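Local coordinates for 3-oxoacyl-[acyl-carrier protein] synthase (Thermus thermophilus, PDB 1UB7), which probably catalyses the first condensation of fatty acid synthesis, joining an acetyl group from acetyl-CoA to two carbons of malonyl-ACP, at residues W113-L117 against L133-A137; G136-L140 against N276-A280. One frame throughout, in Å; residues are numbered along the deposited sequence.

Contact 1: W113-L117 against L133-A137; sequences WIYAL and LAVGA
The indole of W113 reaches from helix 113-117 to the backbone of strand 133-137 and meets it with its pyrrole edge. NE1 donates to the carbonyl oxygen A134 O at 3.2 Å, and the N-H...O angle of 158° makes this a fairly straight bond. The oxygen lies close to the ring plane, yet the donor sits well above the plane of the A134 carbonyl and is not aligned with a lone pair. With CG anti to the backbone N (chi1 -165°), the ring lies beside its own carbonyl carbon, and this swings the pyrrole edge over to the strand. This is the tight part of the contact: W113 CD1 is 3.3 Å from G136 N and 3.5 Å from G136 CA, and a CB on G136 would collide with the same CD1. One turn further on the packing is looser and purely apolar. A116 CB faces A134 CB at 4.4 Å, and L117 CD2 comes to 4.2 Å from A134 CB. The other branch of L117, CD1, lies 3.4 Å above the plane of the indole, offset toward its rim, so the ring's tilt is limited from within the helix. Even this looser part is buried, A116 also touching I76 and L117 touching V164; I282, P283 and L286 of helix 281-292 pack on W113. A leucine in its place, with no N-H to offer, would probably leave A134 O without this donor and open a gap beside G136. The axes of the two short segments run antiparallel (174°) and approach to 8.0 Å, as expected for the helix of a beta-alpha-beta crossover between parallel strands 102-107 and 131-138, with 72-78 between them. That helix begins just after C110, the predicted nucleophile, and belongs to the buried layer of the thiolase fold.

Contact 2: G136-L140 against N276-A280; sequences GAEAL and NTSTA
The flat carboxylate of E138 meets S278 at one oxygen: S278 OG donates to E138 OE2 at 2.8 Å, taking the anti lone pair, the one turned away from OE1. N80 also bonds OE2 and T81 bonds OE1, so both oxygens of the buried carboxylate have partners. The second flat group, the amide of N276, is bonded within its own loop, where N276 OD1 accepts S278 N at 2.8 Å, in the carbonyl plane with a C=O...N angle of 155°. It closes an Asx turn, and OD1 bonds H246 NE2 as well. With CG anti to the carbonyl carbon, E138 CG comes 3.3 Å from S278 CB, and the bend at chi2 (-85°) swings the carboxylate so that OE2 meets S278 OG. E138 and T279 cross at about a right angle, with T279 OG1 3.2 Å from E138 CG while its hydrogen bond goes to A78 O. Alongside, the backbone of G136 is packed closely. T279 CB lies 3.9 Å from G136 CA, and A280 CB lies 3.4 Å from G136 O; a CB on G136 would run into T279 O. At the far end L140 CD1 rests 3.7 Å from N276 O. The loop bends sharply here: S278 has a positive phi of 54°, and A280 N bonds back to T277 O, closing a turn over S278 and T279. E138 thus holds the S278 side chain while N276 holds its backbone N, a link from the end of the strand, through S278, to N276 of the predicted active site, consistent with a second-shell role. The pairing of N276 with H246 is consistent with the Cys-His-Asn active site of the FabH family.

Overall arrangement
Contacts 1 and 2 have centres 11 Å apart, and both use strand 131-138, an inner strand of the five-stranded mixed sheet, where their segments overlap at G136 and A137. Along the chain helix 113-117 comes first, then the strand running from contact 1 into contact 2, and only 136 residues after L140 the loop 276-280 that leads into helix 281-292. The two also touch directly: W113 CB packs 3.4 Å from T279 O. The strand meets the helix that follows C110 along A134 to G136 and the loop that bears N276 from G136 onward, bringing elements of the N- and C-terminal family regions together around the predicted active site.

Contact 1: W113-L117 against L133-A137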
# COMPACT_ATOMS: atom_id res chain seq x y z
N TRP A 113 1.29 6.22 -8.01
CA TRP A 113 2.63 6.08 -8.55
C TRP A 113 3.59 7.14 -8.05
O TRP A 113 4.76 6.84 -7.74
CB TRP A 113 2.60 6.09 -10.07
CG TRP A 113 3.89 5.59 -10.66
CD1 TRP A 113 4.38 4.34 -10.59
CD2 TRP A 113 4.85 6.36 -11.41
NE1 TRP A 113 5.58 4.25 -11.25
CE2 TRP A 113 5.89 5.48 -11.77
CE3 TRP A 113 4.93 7.70 -11.81
CZ2 TRP A 113 7.00 5.89 -12.51
CZ3 TRP A 113 6.03 8.11 -12.55
CH2 TRP A 113 7.06 7.21 -12.90
N ILE A 114 3.12 8.39 -8.00
CA ILE A 114 3.95 9.48 -7.51
C ILE A 114 4.18 9.25 -6.01
O ILE A 114 5.26 9.54 -5.49
CB ILE A 114 3.28 10.84 -7.71
CG1 ILE A 114 3.01 11.08 -9.20
CG2 ILE A 114 4.19 11.94 -7.21
CD1 ILE A 114 2.35 12.41 -9.49
N TYR A 115 3.14 8.75 -5.34
CA TYR A 115 3.23 8.40 -3.92
C TYR A 115 4.35 7.35 -3.79
O TYR A 115 5.22 7.46 -2.93
CB TYR A 115 1.90 7.80 -3.45
CG TYR A 115 1.02 8.76 -2.70
CD1 TYR A 115 0.66 9.99 -3.25
CD2 TYR A 115 0.57 8.45 -1.41
CE1 TYR A 115 -0.13 10.90 -2.53
CE2 TYR A 115 -0.22 9.35 -0.69
CZ TYR A 115 -0.56 10.57 -1.26
OH TYR A 115 -1.36 11.45 -0.57
N ALA A 116 4.33 6.36 -4.68
CA ALA A 116 5.36 5.31 -4.65
C ALA A 116 6.77 5.85 -4.92
O ALA A 116 7.75 5.35 -4.37
CB ALA A 116 5.03 4.22 -5.67
N LEU A 117 6.86 6.87 -5.77
CA LEU A 117 8.16 7.45 -6.09
C LEU A 117 8.70 8.13 -4.85
O LEU A 117 9.89 8.02 -4.54
CB LEU A 117 8.04 8.47 -7.26
CG LEU A 117 7.70 7.92 -8.66
CD1 LEU A 117 7.54 9.06 -9.65
CD2 LEU A 117 8.81 6.97 -9.13
N LEU A 133 12.02 -0.71 -7.19
CA LEU A 133 11.26 -0.84 -8.42
C LEU A 133 9.87 -0.33 -8.11
O LEU A 133 9.14 -0.96 -7.36
CB LEU A 133 11.18 -2.31 -8.89
CG LEU A 133 10.33 -2.60 -10.14
CD1 LEU A 133 10.92 -1.90 -11.38
CD2 LEU A 133 10.26 -4.09 -10.39
N ALA A 134 9.52 0.83 -8.66
CA ALA A 134 8.21 1.43 -8.42
C ALA A 134 7.30 1.22 -9.64
O ALA A 134 7.54 1.76 -10.72
CB ALA A 134 8.39 2.93 -8.13
N VAL A 135 6.25 0.43 -9.47
CA VAL A 135 5.35 0.12 -10.58
C VAL A 135 3.97 0.76 -10.44
O VAL A 135 3.40 0.79 -9.36
CB VAL A 135 5.16 -1.41 -10.70
CG1 VAL A 135 4.14 -1.73 -11.78
CG2 VAL A 135 6.49 -2.08 -10.98
N GLY A 136 3.47 1.30 -11.55
CA GLY A 136 2.14 1.88 -11.58
C GLY A 136 1.38 0.97 -12.54
O GLY A 136 1.68 0.96 -13.73
N ALA A 137 0.43 0.18 -12.04
CA ALA A 137 -0.31 -0.75 -12.89
C ALA A 137 -1.79 -0.89 -12.52
O ALA A 137 -2.13 -1.16 -11.36
CB ALA A 137 0.36 -2.12 -12.88

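Contact 2: G136-L140 against N276-A280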
# COMPACT_ATOMS: atom_id res chain seq x y z
N GLY A 136 3.47 1.30 -11.55
CA GLY A 136 2.14 1.88 -11.58
C GLY A 136 1.38 0.97 -12.54
O GLY A 136 1.68 0.96 -13.73
N ALA A 137 0.43 0.18 -12.04
CA ALA A 137 -0.31 -0.75 -12.89
C ALA A 137 -1.79 -0.89 -12.52
O ALA A 137 -2.13 -1.16 -11.36
CB ALA A 137 0.36 -2.12 -12.88
N GLU A 138 -2.65 -0.75 -13.53
CA GLU A 138 -4.11 -0.82 -13.37
C GLU A 138 -4.86 -1.59 -14.44
O GLU A 138 -4.63 -1.40 -15.63
CB GLU A 138 -4.70 0.59 -13.35
CG GLU A 138 -4.36 1.39 -12.12
CD GLU A 138 -5.31 1.12 -10.97
OE1 GLU A 138 -5.65 -0.05 -10.73
OE2 GLU A 138 -5.70 2.10 -10.31
N ALA A 139 -5.78 -2.45 -14.02
CA ALA A 139 -6.61 -3.21 -14.96
C ALA A 139 -8.04 -2.77 -14.63
O ALA A 139 -8.84 -3.54 -14.11
CB ALA A 139 -6.46 -4.71 -14.73
N LEU A 140 -8.35 -1.51 -14.93
CA LEU A 140 -9.67 -0.98 -14.64
C LEU A 140 -10.79 -1.69 -15.37
O LEU A 140 -11.91 -1.76 -14.88
CB LEU A 140 -9.70 0.51 -14.94
CG LEU A 140 -8.78 1.24 -13.95
CD1 LEU A 140 -8.41 2.63 -14.46
CD2 LEU A 140 -9.47 1.27 -12.58
N ASN A 276 -7.75 6.89 -19.43
CA ASN A 276 -7.23 7.09 -18.08
C ASN A 276 -6.68 5.76 -17.56
O ASN A 276 -7.44 4.89 -17.16
CB ASN A 276 -8.34 7.58 -17.15
CG ASN A 276 -7.82 8.05 -15.79
OD1 ASN A 276 -6.91 7.47 -15.21
ND2 ASN A 276 -8.43 9.11 -15.26
N THR A 277 -5.36 5.61 -17.56
CA THR A 277 -4.74 4.38 -17.06
C THR A 277 -4.34 4.49 -15.59
O THR A 277 -3.51 3.73 -15.11
CB THR A 277 -3.49 4.02 -17.83
OG1 THR A 277 -2.53 5.07 -17.70
CG2 THR A 277 -3.84 3.77 -19.29
N SER A 278 -4.92 5.46 -14.90
CA SER A 278 -4.67 5.63 -13.49
C SER A 278 -3.20 5.73 -13.13
O SER A 278 -2.48 6.57 -13.67
CB SER A 278 -5.31 4.46 -12.74
OG SER A 278 -5.21 4.63 -11.35
N THR A 279 -2.75 4.89 -12.21
CA THR A 279 -1.35 4.91 -11.77
C THR A 279 -0.32 4.74 -12.90
O THR A 279 0.81 5.21 -12.77
CB THR A 279 -1.07 3.84 -10.69
OG1 THR A 279 -1.50 2.55 -11.15
CG2 THR A 279 -1.81 4.19 -9.40
N ALA A 280 -0.70 4.07 -13.99
CA ALA A 280 0.22 3.86 -15.11
C ALA A 280 0.32 5.08 -16.01
O ALA A 280 1.21 5.17 -16.86
CB ALA A 280 -0.22 2.65 -15.94